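Thiol:disulfide interchange protein (Proteus mirabilis HI4320, PDB 4OCE) probably introduces disulfide bonds into proteins of the bacterial periplasm, acting as a thioredoxin-fold dithiol oxidase of the DsbA family. Local coordinates at residues F27-C32 against D64-L69; L83-Q88 against A116-E121; F38-K43 against V89-F94; E72-W77 against S134-Q139. The protein carries 1 engineered substitution. One frame throughout, in Å; residues are numbered along the deposited sequence. Where two conformers were deposited one is given.

Contact 1 of 4, residues F27-C32 against D64-L69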
loop_
_atom_site.group_PDB
_atom_site.type_symbol
_atom_site.label_atom_id
_atom_site.label_comp_id
_atom_site.label_asym_id
_atom_site.label_seq_id
_atom_site.Cartn_x
_atom_site.Cartn_y
_atom_site.Cartn_z
ATOM N N PHE A 27 -1.161 0.260 -3.511
ATOM C CA PHE A 27 -1.007 -1.197 -3.468
ATOM C C PHE A 27 0.406 -1.523 -3.032
ATOM O O PHE A 27 1.365 -0.932 -3.535
ATOM C CB PHE A 27 -1.248 -1.818 -4.844
ATOM C CG PHE A 27 -2.652 -1.675 -5.329
ATOM C CD1 PHE A 27 -3.587 -2.648 -5.061
ATOM C CD2 PHE A 27 -3.042 -0.549 -6.048
ATOM C CE1 PHE A 27 -4.898 -2.521 -5.501
ATOM C CE2 PHE A 27 -4.351 -0.411 -6.497
ATOM C CZ PHE A 27 -5.283 -1.409 -6.229
ATOM N N PHE A 28 0.556 -2.468 -2.107
ATOM C CA PHE A 28 1.887 -2.835 -1.659
ATOM C C PHE A 28 1.964 -4.304 -1.281
ATOM O O PHE A 28 0.970 -5.010 -1.291
ATOM C CB PHE A 28 2.336 -1.959 -0.470
ATOM C CG PHE A 28 1.789 -2.407 0.886
ATOM C CD1 PHE A 28 2.624 -3.014 1.817
ATOM C CD2 PHE A 28 0.455 -2.241 1.195
ATOM C CE1 PHE A 28 2.143 -3.427 3.049
ATOM C CE2 PHE A 28 -0.055 -2.641 2.409
ATOM C CZ PHE A 28 0.793 -3.237 3.362
ATOM N N SER A 29 3.174 -4.751 -0.987
ATOM C CA SER A 29 3.385 -6.045 -0.359
ATOM C C SER A 29 4.491 -5.938 0.666
ATOM O O SER A 29 5.485 -5.254 0.453
ATOM C CB SER A 29 3.787 -7.087 -1.399
ATOM O OG SER A 29 4.099 -8.326 -0.780
ATOM N N PHE A 30 4.335 -6.658 1.776
ATOM C CA PHE A 30 5.394 -6.751 2.757
ATOM C C PHE A 30 6.593 -7.520 2.210
ATOM O O PHE A 30 7.657 -7.466 2.809
ATOM C CB PHE A 30 4.873 -7.392 4.060
ATOM C CG PHE A 30 4.064 -6.457 4.908
ATOM C CD1 PHE A 30 4.670 -5.410 5.588
ATOM C CD2 PHE A 30 2.698 -6.629 5.051
ATOM C CE1 PHE A 30 3.926 -4.535 6.353
ATOM C CE2 PHE A 30 1.960 -5.765 5.841
ATOM C CZ PHE A 30 2.571 -4.718 6.496
ATOM N N TYR A 31 6.435 -8.202 1.069
ATOM C CA TYR A 31 7.548 -8.910 0.425
ATOM C C TYR A 31 8.327 -8.041 -0.567
ATOM O O TYR A 31 9.372 -8.440 -1.059
ATOM C CB TYR A 31 7.054 -10.142 -0.346
ATOM C CG TYR A 31 6.682 -11.321 0.529
ATOM C CD1 TYR A 31 7.625 -12.274 0.867
ATOM C CD2 TYR A 31 5.394 -11.482 1.002
ATOM C CE1 TYR A 31 7.303 -13.353 1.674
ATOM C CE2 TYR A 31 5.068 -12.562 1.809
ATOM C CZ TYR A 31 6.031 -13.495 2.126
ATOM O OH TYR A 31 5.723 -14.580 2.915
ATOM N N CYS A 32 7.834 -6.831 -0.795
ATOM C CA CYS A 32 8.306 -5.957 -1.873
ATOM C C CYS A 32 9.328 -4.920 -1.349
ATOM O O CYS A 32 8.973 -4.014 -0.600
ATOM C CB CYS A 32 7.051 -5.325 -2.494
ATOM S SG CYS A 32 7.174 -3.686 -3.280
ATOM N N ASP A 64 -1.674 -10.242 -2.988
ATOM C CA ASP A 64 -1.460 -11.633 -2.614
ATOM C C ASP A 64 -0.274 -12.263 -3.343
ATOM O O ASP A 64 0.256 -13.299 -2.901
ATOM C CB ASP A 64 -2.674 -12.498 -2.954
ATOM C CG ASP A 64 -3.899 -12.217 -2.096
ATOM O OD1 ASP A 64 -3.864 -11.345 -1.197
ATOM O OD2 ASP A 64 -4.927 -12.905 -2.356
ATOM N N PHE A 65 0.098 -11.679 -4.482
ATOM C CA PHE A 65 0.837 -12.429 -5.514
ATOM C C PHE A 65 2.337 -12.537 -5.315
ATOM O O PHE A 65 3.000 -13.223 -6.084
ATOM C CB PHE A 65 0.544 -11.904 -6.940
ATOM C CG PHE A 65 0.771 -10.421 -7.132
ATOM C CD1 PHE A 65 2.053 -9.916 -7.345
ATOM C CD2 PHE A 65 -0.308 -9.532 -7.152
ATOM C CE1 PHE A 65 2.251 -8.553 -7.537
ATOM C CE2 PHE A 65 -0.110 -8.180 -7.348
ATOM C CZ PHE A 65 1.167 -7.691 -7.533
ATOM N N LEU A 66 2.866 -11.913 -4.276
ATOM C CA LEU A 66 4.264 -12.098 -3.919
ATOM C C LEU A 66 4.420 -12.904 -2.630
ATOM O O LEU A 66 3.725 -12.658 -1.645
ATOM C CB LEU A 66 4.960 -10.752 -3.692
ATOM C CG LEU A 66 5.040 -9.783 -4.871
ATOM C CD1 LEU A 66 5.743 -8.532 -4.419
ATOM C CD2 LEU A 66 5.779 -10.431 -6.030
ATOM N N GLY A 67 5.381 -13.823 -2.612
ATOM C CA GLY A 67 5.783 -14.425 -1.350
ATOM C C GLY A 67 5.017 -15.677 -0.956
ATOM O O GLY A 67 3.843 -15.849 -1.303
ATOM N N PRO A 68 5.678 -16.572 -0.207
ATOM C CA PRO A 68 5.007 -17.828 0.163
ATOM C C PRO A 68 3.777 -17.629 1.046
ATOM O O PRO A 68 2.873 -18.457 0.972
ATOM C CB PRO A 68 6.084 -18.596 0.936
ATOM C CG PRO A 68 7.367 -17.998 0.519
ATOM C CD PRO A 68 7.097 -16.565 0.178
ATOM N N LEU A 69 3.751 -16.566 1.842
ATOM C CA LEU A 69 2.605 -16.225 2.674
ATOM C C LEU A 69 1.868 -14.977 2.173
ATOM O O LEU A 69 1.242 -14.269 2.948
ATOM C CB LEU A 69 3.053 -16.017 4.132
ATOM C CG LEU A 69 3.570 -17.251 4.867
ATOM C CD1 LEU A 69 4.249 -16.811 6.175
ATOM C CD2 LEU A 69 2.433 -18.233 5.150
HETATM O O HOH W 1 2.404 -10.271 -1.507
#

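Contact 2 of 4, residues L83-Q88 against A116-E121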
loop_
_atom_site.group_PDB
_atom_site.type_symbol
_atom_site.label_atom_id
_atom_site.label_comp_id
_atom_site.label_asym_id
_atom_site.label_seq_id
_atom_site.Cartn_x
_atom_site.Cartn_y
_atom_site.Cartn_z
ATOM N N LEU A 83 -7.636 -3.417 13.758
ATOM C CA LEU A 83 -7.271 -3.083 15.130
ATOM C C LEU A 83 -6.650 -1.696 15.283
ATOM O O LEU A 83 -6.402 -1.240 16.406
ATOM C CB LEU A 83 -6.299 -4.131 15.679
ATOM C CG LEU A 83 -6.807 -5.571 15.720
ATOM C CD1 LEU A 83 -5.738 -6.466 16.340
ATOM C CD2 LEU A 83 -8.113 -5.643 16.491
ATOM N N GLY A 84 -6.392 -1.025 14.167
ATOM C CA GLY A 84 -5.774 0.294 14.195
ATOM C C GLY A 84 -4.315 0.259 14.616
ATOM O O GLY A 84 -3.818 1.197 15.237
ATOM N N VAL A 85 -3.618 -0.816 14.265
ATOM C CA VAL A 85 -2.229 -0.983 14.668
ATOM C C VAL A 85 -1.242 -0.987 13.492
ATOM O O VAL A 85 -0.140 -1.512 13.608
ATOM C CB VAL A 85 -2.033 -2.268 15.513
ATOM C CG1 VAL A 85 -2.870 -2.185 16.802
ATOM C CG2 VAL A 85 -2.407 -3.515 14.718
ATOM N N GLU A 86 -1.629 -0.365 12.383
ATOM C CA GLU A 86 -0.785 -0.311 11.192
ATOM C C GLU A 86 0.631 0.200 11.456
ATOM O O GLU A 86 1.601 -0.423 11.032
ATOM C CB GLU A 86 -1.435 0.569 10.110
ATOM C CG GLU A 86 -2.841 0.131 9.713
ATOM C CD GLU A 86 -3.939 0.944 10.407
ATOM O OE1 GLU A 86 -3.797 1.281 11.617
ATOM O OE2 GLU A 86 -4.947 1.259 9.733
ATOM N N ASP A 87 0.769 1.342 12.126
ATOM C CA ASP A 87 2.114 1.897 12.334
ATOM C C ASP A 87 2.887 1.073 13.360
ATOM O O ASP A 87 4.124 0.961 13.306
ATOM C CB ASP A 87 2.047 3.340 12.805
ATOM C CG ASP A 87 1.479 4.278 11.760
ATOM O OD1 ASP A 87 1.379 3.904 10.571
ATOM O OD2 ASP A 87 1.146 5.409 12.156
ATOM N N GLN A 88 2.149 0.505 14.304
ATOM C CA GLN A 88 2.732 -0.313 15.355
ATOM C C GLN A 88 3.384 -1.615 14.857
ATOM O O GLN A 88 4.405 -2.048 15.397
ATOM C CB GLN A 88 1.657 -0.624 16.407
ATOM C CG GLN A 88 2.145 -1.437 17.577
ATOM C CD GLN A 88 1.085 -1.570 18.659
ATOM O OE1 GLN A 88 -0.062 -1.132 18.486
ATOM N NE2 GLN A 88 1.470 -2.133 19.791
ATOM N N ALA A 116 5.159 -6.937 18.958
ATOM C CA ALA A 116 5.084 -5.505 18.707
ATOM C C ALA A 116 4.113 -4.807 19.655
ATOM O O ALA A 116 3.966 -3.580 19.602
ATOM C CB ALA A 116 4.676 -5.242 17.247
ATOM N N GLY A 117 3.453 -5.577 20.521
ATOM C CA GLY A 117 2.631 -5.001 21.578
ATOM C C GLY A 117 1.133 -5.135 21.366
ATOM O O GLY A 117 0.341 -4.619 22.140
ATOM N N VAL A 118 0.733 -5.819 20.304
ATOM C CA VAL A 118 -0.692 -6.007 20.054
ATOM C C VAL A 118 -1.309 -7.020 21.028
ATOM O O VAL A 118 -0.710 -8.063 21.349
ATOM C CB VAL A 118 -0.930 -6.464 18.585
ATOM C CG1 VAL A 118 -2.411 -6.678 18.319
ATOM C CG2 VAL A 118 -0.339 -5.443 17.607
ATOM N N LYS A 119 -2.511 -6.717 21.509
ATOM C CA LYS A 119 -3.211 -7.646 22.389
ATOM C C LYS A 119 -3.558 -8.935 21.660
ATOM O O LYS A 119 -4.259 -8.919 20.646
ATOM C CB LYS A 119 -4.477 -6.988 22.934
ATOM C CG LYS A 119 -4.161 -5.828 23.859
ATOM C CD LYS A 119 -5.442 -5.115 24.309
ATOM C CE LYS A 119 -5.128 -3.821 25.027
ATOM N NZ LYS A 119 -6.374 -3.127 25.441
ATOM N N ALA A 120 -3.073 -10.050 22.189
ATOM C CA ALA A 120 -3.192 -11.328 21.516
ATOM C C ALA A 120 -4.653 -11.718 21.297
ATOM O O ALA A 120 -5.025 -12.187 20.217
ATOM C CB ALA A 120 -2.461 -12.413 22.306
ATOM N N GLU A 121 -5.485 -11.496 22.308
ATOM C CA GLU A 121 -6.889 -11.878 22.202
ATOM C C GLU A 121 -7.599 -11.049 21.124
ATOM O O GLU A 121 -8.546 -11.530 20.497
ATOM C CB GLU A 121 -7.606 -11.753 23.556
ATOM C CG GLU A 121 -7.817 -10.329 24.035
ATOM C CD GLU A 121 -8.590 -10.256 25.373
ATOM O OE1 GLU A 121 -8.741 -11.297 26.034
ATOM O OE2 GLU A 121 -9.040 -9.160 25.759
HETATM O O HOH W 2 5.790 -1.778 18.102
#

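Contact 3 of 4, residues F38-K43 against V89-F94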
loop_
_atom_site.group_PDB
_atom_site.type_symbol
_atom_site.label_atom_id
_atom_site.label_comp_id
_atom_site.label_asym_id
_atom_site.label_seq_id
_atom_site.Cartn_x
_atom_site.Cartn_y
_atom_site.Cartn_z
ATOM N N PHE A 38 9.426 2.744 0.418
ATOM C CA PHE A 38 8.400 3.782 0.307
ATOM C C PHE A 38 7.786 4.075 1.671
ATOM O O PHE A 38 7.393 5.196 1.976
ATOM C CB PHE A 38 7.297 3.331 -0.653
ATOM C CG PHE A 38 7.528 3.731 -2.088
ATOM C CD1 PHE A 38 8.802 3.826 -2.608
ATOM C CD2 PHE A 38 6.455 4.007 -2.911
ATOM C CE1 PHE A 38 9.000 4.197 -3.923
ATOM C CE2 PHE A 38 6.642 4.392 -4.228
ATOM C CZ PHE A 38 7.918 4.483 -4.737
ATOM N N SER A 39 7.696 3.042 2.490
ATOM C CA SER A 39 7.047 3.144 3.785
ATOM C C SER A 39 8.000 3.569 4.903
ATOM O O SER A 39 7.649 4.417 5.707
ATOM C CB SER A 39 6.382 1.801 4.129
ATOM O OG SER A 39 5.933 1.776 5.482
ATOM N N GLU A 40 9.203 2.992 4.948
ATOM C CA GLU A 40 10.042 3.080 6.141
ATOM C C GLU A 40 11.370 3.804 5.952
ATOM O O GLU A 40 12.033 4.121 6.934
ATOM C CB GLU A 40 10.385 1.668 6.637
ATOM C CG GLU A 40 9.210 0.731 6.768
ATOM C CD GLU A 40 8.273 1.143 7.870
ATOM O OE1 GLU A 40 8.751 1.736 8.849
ATOM O OE2 GLU A 40 7.060 0.885 7.754
ATOM N N VAL A 41 11.804 3.989 4.711
ATOM C CA VAL A 41 13.143 4.524 4.446
ATOM C C VAL A 41 13.009 5.910 3.852
ATOM O O VAL A 41 13.523 6.879 4.405
ATOM C CB VAL A 41 13.935 3.638 3.469
ATOM C CG1 VAL A 41 15.285 4.275 3.167
ATOM C CG2 VAL A 41 14.106 2.238 4.033
ATOM N N TYR A 42 12.262 6.002 2.752
ATOM C CA TYR A 42 12.122 7.250 2.005
ATOM C C TYR A 42 10.800 8.066 2.154
ATOM O O TYR A 42 10.612 9.047 1.455
ATOM C CB TYR A 42 12.333 6.957 0.535
ATOM C CG TYR A 42 13.755 6.591 0.159
ATOM C CD1 TYR A 42 14.831 7.313 0.622
ATOM C CD2 TYR A 42 14.000 5.499 -0.658
ATOM C CE1 TYR A 42 16.127 6.982 0.255
ATOM C CE2 TYR A 42 15.289 5.159 -1.028
ATOM C CZ TYR A 42 16.339 5.906 -0.567
ATOM O OH TYR A 42 17.618 5.563 -0.937
ATOM N N LYS A 43 9.878 7.704 3.024
ATOM C CA LYS A 43 8.739 8.634 3.238
ATOM C C LYS A 43 7.896 8.973 1.992
ATOM O O LYS A 43 7.281 10.054 1.918
ATOM C CB LYS A 43 9.242 10.001 3.752
ATOM C CG LYS A 43 10.248 9.980 4.897
ATOM C CD LYS A 43 10.895 11.363 5.052
ATOM N N VAL A 89 2.779 -2.253 13.857
ATOM C CA VAL A 89 3.263 -3.537 13.399
ATOM C C VAL A 89 3.985 -3.512 12.051
ATOM O O VAL A 89 4.708 -4.449 11.745
ATOM C CB VAL A 89 2.120 -4.592 13.309
ATOM C CG1 VAL A 89 1.430 -4.760 14.655
ATOM C CG2 VAL A 89 1.130 -4.210 12.208
ATOM N N SER A 90 3.809 -2.469 11.239
ATOM C CA SER A 90 4.389 -2.526 9.896
ATOM C C SER A 90 5.904 -2.669 9.867
ATOM O O SER A 90 6.407 -3.456 9.091
ATOM C CB SER A 90 3.937 -1.355 9.011
ATOM O OG SER A 90 2.559 -1.476 8.752
ATOM N N PRO A 91 6.640 -1.921 10.706
ATOM C CA PRO A 91 8.098 -2.085 10.656
ATOM C C PRO A 91 8.530 -3.509 10.972
ATOM O O PRO A 91 9.405 -4.059 10.289
ATOM C CB PRO A 91 8.594 -1.118 11.744
ATOM C CG PRO A 91 7.522 -0.034 11.766
ATOM C CD PRO A 91 6.239 -0.797 11.573
ATOM N N ALA A 92 7.900 -4.106 11.984
ATOM C CA ALA A 92 8.223 -5.476 12.371
ATOM C C ALA A 92 7.863 -6.475 11.261
ATOM O O ALA A 92 8.577 -7.458 11.054
ATOM C CB ALA A 92 7.503 -5.856 13.671
ATOM N N LEU A 93 6.751 -6.247 10.564
ATOM C CA LEU A 93 6.376 -7.160 9.490
ATOM C C LEU A 93 7.352 -7.058 8.313
ATOM O O LEU A 93 7.767 -8.072 7.768
ATOM C CB LEU A 93 4.936 -6.911 9.037
ATOM C CG LEU A 93 3.848 -7.249 10.073
ATOM C CD1 LEU A 93 2.483 -6.774 9.612
ATOM C CD2 LEU A 93 3.787 -8.734 10.384
ATOM N N PHE A 94 7.727 -5.838 7.909
ATOM C CA PHE A 94 8.708 -5.691 6.828
ATOM C C PHE A 94 10.020 -6.339 7.230
ATOM O O PHE A 94 10.656 -7.030 6.436
ATOM C CB PHE A 94 8.975 -4.216 6.481
ATOM C CG PHE A 94 7.968 -3.593 5.536
ATOM C CD1 PHE A 94 7.832 -4.043 4.231
ATOM C CD2 PHE A 94 7.193 -2.528 5.942
ATOM C CE1 PHE A 94 6.922 -3.462 3.367
ATOM C CE2 PHE A 94 6.277 -1.927 5.075
ATOM C CZ PHE A 94 6.142 -2.389 3.794
#

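Contact 4 of 4, residues E72-W77 against S134-Q139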
loop_
_atom_site.group_PDB
_atom_site.type_symbol
_atom_site.label_atom_id
_atom_site.label_comp_id
_atom_site.label_asym_id
_atom_site.label_seq_id
_atom_site.Cartn_x
_atom_site.Cartn_y
_atom_site.Cartn_z
ATOM N N GLU A 72 -1.801 -14.672 3.146
ATOM C CA GLU A 72 -1.853 -14.628 4.596
ATOM C C GLU A 72 -1.426 -13.264 5.129
ATOM O O GLU A 72 -1.951 -12.806 6.145
ATOM C CB GLU A 72 -0.996 -15.753 5.215
ATOM C CG GLU A 72 -1.567 -17.147 5.034
ATOM C CD GLU A 72 -1.458 -17.689 3.620
ATOM O OE1 GLU A 72 -0.551 -17.269 2.868
ATOM O OE2 GLU A 72 -2.294 -18.542 3.237
ATOM N N MET A 73 -0.476 -12.625 4.450
ATOM C CA MET A 73 -0.051 -11.281 4.817
ATOM C C MET A 73 -1.095 -10.236 4.412
ATOM O O MET A 73 -1.223 -9.189 5.049
ATOM C CB MET A 73 1.322 -10.968 4.214
ATOM C CG MET A 73 2.439 -11.803 4.812
ATOM S SD MET A 73 2.681 -11.562 6.579
ATOM C CE MET A 73 3.234 -9.849 6.598
ATOM N N THR A 74 -1.871 -10.516 3.376
ATOM C CA THR A 74 -3.024 -9.660 3.074
ATOM C C THR A 74 -4.016 -9.689 4.228
ATOM O O THR A 74 -4.519 -8.649 4.639
ATOM C CB THR A 74 -3.705 -10.066 1.757
ATOM O OG1 THR A 74 -2.767 -9.897 0.688
ATOM C CG2 THR A 74 -4.955 -9.228 1.483
ATOM N N ARG A 75 -4.293 -10.871 4.763
ATOM C CA ARG A 75 -5.162 -10.961 5.946
ATOM C C ARG A 75 -4.514 -10.291 7.169
ATOM O O ARG A 75 -5.195 -9.651 7.958
ATOM C CB ARG A 75 -5.555 -12.413 6.228
ATOM C CG ARG A 75 -6.519 -12.584 7.412
ATOM C CD ARG A 75 -7.078 -13.998 7.467
ATOM N NE ARG A 75 -7.919 -14.287 6.317
ATOM C CZ ARG A 75 -9.203 -13.964 6.222
ATOM N NH1 ARG A 75 -9.818 -13.347 7.217
ATOM N NH2 ARG A 75 -9.888 -14.275 5.118
ATOM N N ALA A 76 -3.192 -10.397 7.299
ATOM C CA ALA A 76 -2.477 -9.741 8.393
ATOM C C ALA A 76 -2.685 -8.240 8.323
ATOM O O ALA A 76 -2.922 -7.585 9.333
ATOM C CB ALA A 76 -0.955 -10.069 8.355
ATOM N N TRP A 77 -2.615 -7.695 7.118
ATOM C CA TRP A 77 -2.758 -6.262 6.940
ATOM C C TRP A 77 -4.195 -5.868 7.306
ATOM O O TRP A 77 -4.402 -4.851 7.979
ATOM C CB TRP A 77 -2.381 -5.870 5.506
ATOM C CG TRP A 77 -2.521 -4.434 5.227
ATOM C CD1 TRP A 77 -3.322 -3.890 4.298
ATOM C CD2 TRP A 77 -1.866 -3.329 5.900
ATOM N NE1 TRP A 77 -3.223 -2.519 4.321
ATOM C CE2 TRP A 77 -2.335 -2.145 5.292
ATOM C CE3 TRP A 77 -0.935 -3.234 6.933
ATOM C CZ2 TRP A 77 -1.910 -0.873 5.683
ATOM C CZ3 TRP A 77 -0.505 -1.966 7.328
ATOM C CH2 TRP A 77 -0.998 -0.802 6.704
ATOM N N SER A 134 -14.010 -9.087 4.982
ATOM C CA SER A 134 -14.395 -8.127 3.964
ATOM C C SER A 134 -13.225 -7.239 3.534
ATOM O O SER A 134 -13.103 -6.918 2.355
ATOM C CB SER A 134 -15.568 -7.285 4.442
ATOM O OG SER A 134 -16.751 -8.057 4.351
ATOM N N LEU A 135 -12.365 -6.854 4.469
ATOM C CA LEU A 135 -11.154 -6.135 4.085
ATOM C C LEU A 135 -10.261 -6.971 3.156
ATOM O O LEU A 135 -9.649 -6.442 2.222
ATOM C CB LEU A 135 -10.374 -5.691 5.328
ATOM C CG LEU A 135 -10.976 -4.498 6.072
ATOM C CD1 LEU A 135 -10.351 -4.384 7.454
ATOM C CD2 LEU A 135 -10.761 -3.213 5.282
ATOM N N VAL A 136 -10.158 -8.266 3.420
ATOM C CA VAL A 136 -9.376 -9.140 2.554
ATOM C C VAL A 136 -9.973 -9.194 1.151
ATOM O O VAL A 136 -9.263 -9.006 0.166
ATOM C CB VAL A 136 -9.247 -10.552 3.148
ATOM C CG1 VAL A 136 -8.642 -11.506 2.148
ATOM C CG2 VAL A 136 -8.399 -10.502 4.427
ATOM N N SER A 137 -11.277 -9.420 1.060
ATOM C CA SER A 137 -11.945 -9.490 -0.239
ATOM C C SER A 137 -11.819 -8.166 -0.982
ATOM O O SER A 137 -11.718 -8.135 -2.214
ATOM C CB SER A 137 -13.432 -9.780 -0.051
ATOM O OG SER A 137 -13.608 -11.114 0.349
ATOM N N GLN A 138 -11.903 -7.075 -0.228
ATOM C CA GLN A 138 -11.800 -5.741 -0.808
ATOM C C GLN A 138 -10.443 -5.557 -1.463
ATOM O O GLN A 138 -10.340 -5.024 -2.574
ATOM C CB GLN A 138 -11.998 -4.681 0.269
ATOM C CG GLN A 138 -11.998 -3.251 -0.264
ATOM C CD GLN A 138 -12.411 -2.254 0.783
ATOM O OE1 GLN A 138 -13.328 -1.448 0.578
ATOM N NE2 GLN A 138 -11.757 -2.302 1.915
ATOM N N GLN A 139 -9.401 -5.975 -0.754
ATOM C CA GLN A 139 -8.046 -5.882 -1.287
ATOM C C GLN A 139 -7.879 -6.758 -2.530
ATOM O O GLN A 139 -7.339 -6.307 -3.547
ATOM C CB GLN A 139 -7.026 -6.274 -0.219
ATOM C CG GLN A 139 -6.974 -5.322 0.948
ATOM C CD GLN A 139 -6.071 -5.833 2.032
ATOM O OE1 GLN A 139 -4.869 -5.581 2.029
ATOM N NE2 GLN A 139 -6.638 -6.595 2.950
#

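Contact 1 of 4, residues F27-C32 against D64-L69
Tyr31 lies with one ring face on Gly67. The contact joins the loop leading into the CxxC motif of this thioredoxin fold to the loop that enters helix 70-83. Gly67 CA sits 3.4 Å from the centroid of the Tyr31 ring and 6° off its normal, a CH-pi contact. A glycine backbone lets the ring settle this close. Pro68 meets the same ring obliquely, with CD 3.5 Å from Tyr31 CE1. Tyr31 CG stands anti to its own carbonyl carbon (chi1 -75°), which sends the ring out along the 66-69 backbone. Leu66 fills the other end of the contact. Its CD1 touches both Ser29 CB and Cys32 CB, next to the cysteine whose SG forms the redox-active disulfide with Cys35. Ser29 opens an ST turn: its OG accepts from Tyr31 N at 3.0 Å, which fixes the backbone under the tyrosine. A water bonded to Ser29 OG also donates to Leu66 O, so the two loops share a polar bridge beside the apolar one. Beyond the ring, Leu69, the N-cap of helix 70-83, gives its backbone N-H to the phenol: Leu69 N to Tyr31 OH is 3.0 Å, with an N-H...O angle of 149°.

Contact 2 of 4, residues L83-Q88 against A116-E121
Two helix-to-helix turns face each other here, with Val85 CA 7.5 Å from Val118 CA and Gln88 CA 6.6 Å from Ala116 CA. Both belong to the helical domain that DsbA proteins insert into the thioredoxin fold. Each turn begins with a Schellman motif, at Gly84 and at Gly117, both with positive phi. Val85 and Lys119 are then the N-caps of helices 86-99 and 120-126.

Val118 is the buried residue among those that touch. Its two methyls serve different neighbours. CG1, anti to the backbone N (chi1 179°), meets Leu83 CD1 at 3.9 Å. CG2 lies beside the backbone N and packs on Val85 CG2 at 4.0 Å. Phe113 of helix 106-115 also touches Val118.

Gln88 handles the polar side. Its chain is extended, which carries the amide to the end of helix 106-115. There NE2 donates to Ala116 O over 2.9 Å at an N-H...O angle of 159°. The acceptor lies close to the amide plane of Gln88, while the donor is tilted 32° from the carbonyl plane. Ala116 CB comes 3.7 Å from Gln88 O. A water donates to both Gln88 O and Ala116 O.

The chemistry is divided between a small aliphatic cluster on the inner side and an amide and a water near the surface. Ala116 O takes hydrogen bonds from Gln88 NE2 and from the water, so two donors satisfy this carbonyl at the helix end.

Contact 3 of 4, residues F38-K43 against V89-F94
Glu40 and Ser39 reach across to Phe94 and Pro91. They join the end of helix 33-40, the helix that starts in the CxxC motif of the thioredoxin fold, to helix 86-99 of the inserted helical domain. Glu40 crosses the proline at about a right angle, with OE1 3.6 Å from Pro91 CG. The other oxygen turns to the ring: OE2 is 3.9 Å from Phe94 CD2, and the carboxylate and ring planes stand 53° apart. Ser39 touches the same ring obliquely, its OG 3.7 Å from Phe94 CE2. The meeting is by van der Waals contact, although the near side of helix 33-40 is polar.

A second layer sets these groups. Glu40 is bent at chi2 (-68°), which folds its carboxylate back toward Ser39. Phe94 also meets Phe30, with the ring planes at about 60°, and its side chain touches the CxxC residues. Helix 86-99 is kinked where the backbone N of Pro91 and Ala92 lack a bond to the preceding turn. Ser90, whose CB lies near Glu40 OE2, has its OG hydrogen-bonded to Glu86 O one turn back. The carboxylate is fixed from its own helix: Ser39 OG donates to Glu40 OE2 at 2.7 Å, arriving from above the carboxylate plane.

Contact 4 of 4, residues E72-W77 against S134-Q139
Gln139 reaches from helix 130-145 into the side of helix 70-83, meeting Thr74 and Trp77. This is a helix-helix contact of the DsbA fold, between helix 70-83 of the inserted domain and the long helix 130-145 that leads back to the thioredoxin domain, beside strand 58-62. The axes of the two short segments pass 8.9 Å apart, and their directions differ by 122°.

Gln139 starts with CB 4.0 Å from Thr74 CG2. CG is anti to the carbonyl carbon (chi1 -66°), and the chain stays extended beyond it. CD then lies 3.6 Å from the same Thr74 methyl. The two amide atoms go different ways. OE1 approaches the indole edge of Trp77 in the ring plane, 3.2 Å from CD1, with amide and ring planes 58° apart. The same oxygen accepts a hydrogen bond from His62 N. Trp77 NE1 bonds instead to Arg60 O, so both polar tips are tied to strand 58-62. Thr74 OG1 turns to Asp64 and His62, leaving its methyl for the glutamine.

One turn earlier, Val136 CG2 packs 3.6 Å from Arg75 CA. Arg75 bends at chi3 and brings one face of its guanidinium over that methyl. Its NH1 bonds to Asn133 and to the carbonyl of Ile127.

Gln139 NE2 has two acceptors. It donates weakly to Thr74 O at 3.4 Å, and more firmly within its own helix to Leu135 O at 3.1 Å. That carbonyl also accepts from Gln139 N; the two nitrogens reach it from opposite faces of its plane.

Overall arrangement
Along the chain, contact 1 closes before contacts 2 and 4 open, while contact 3 alternates with all three others. Contacts 1 and 4 are closest, with centres 11 Å apart, and they touch through Asp64 and Thr74. Contacts 1 and 2 are farthest, at 20 Å, and do not touch. Helix 86-99 serves contacts 2 and 3. Helix 70-83 follows the loop of contact 1, carries one side of contact 4 and ends in contact 2. Contact 4 packs this helix of the insertion on helix 130-145, which leads back toward the thioredoxin domain. Contacts 1 and 3 thus connect the redox-active disulfide region with the inserted domain, and contacts 2 and 4 join helices in and beside that domain.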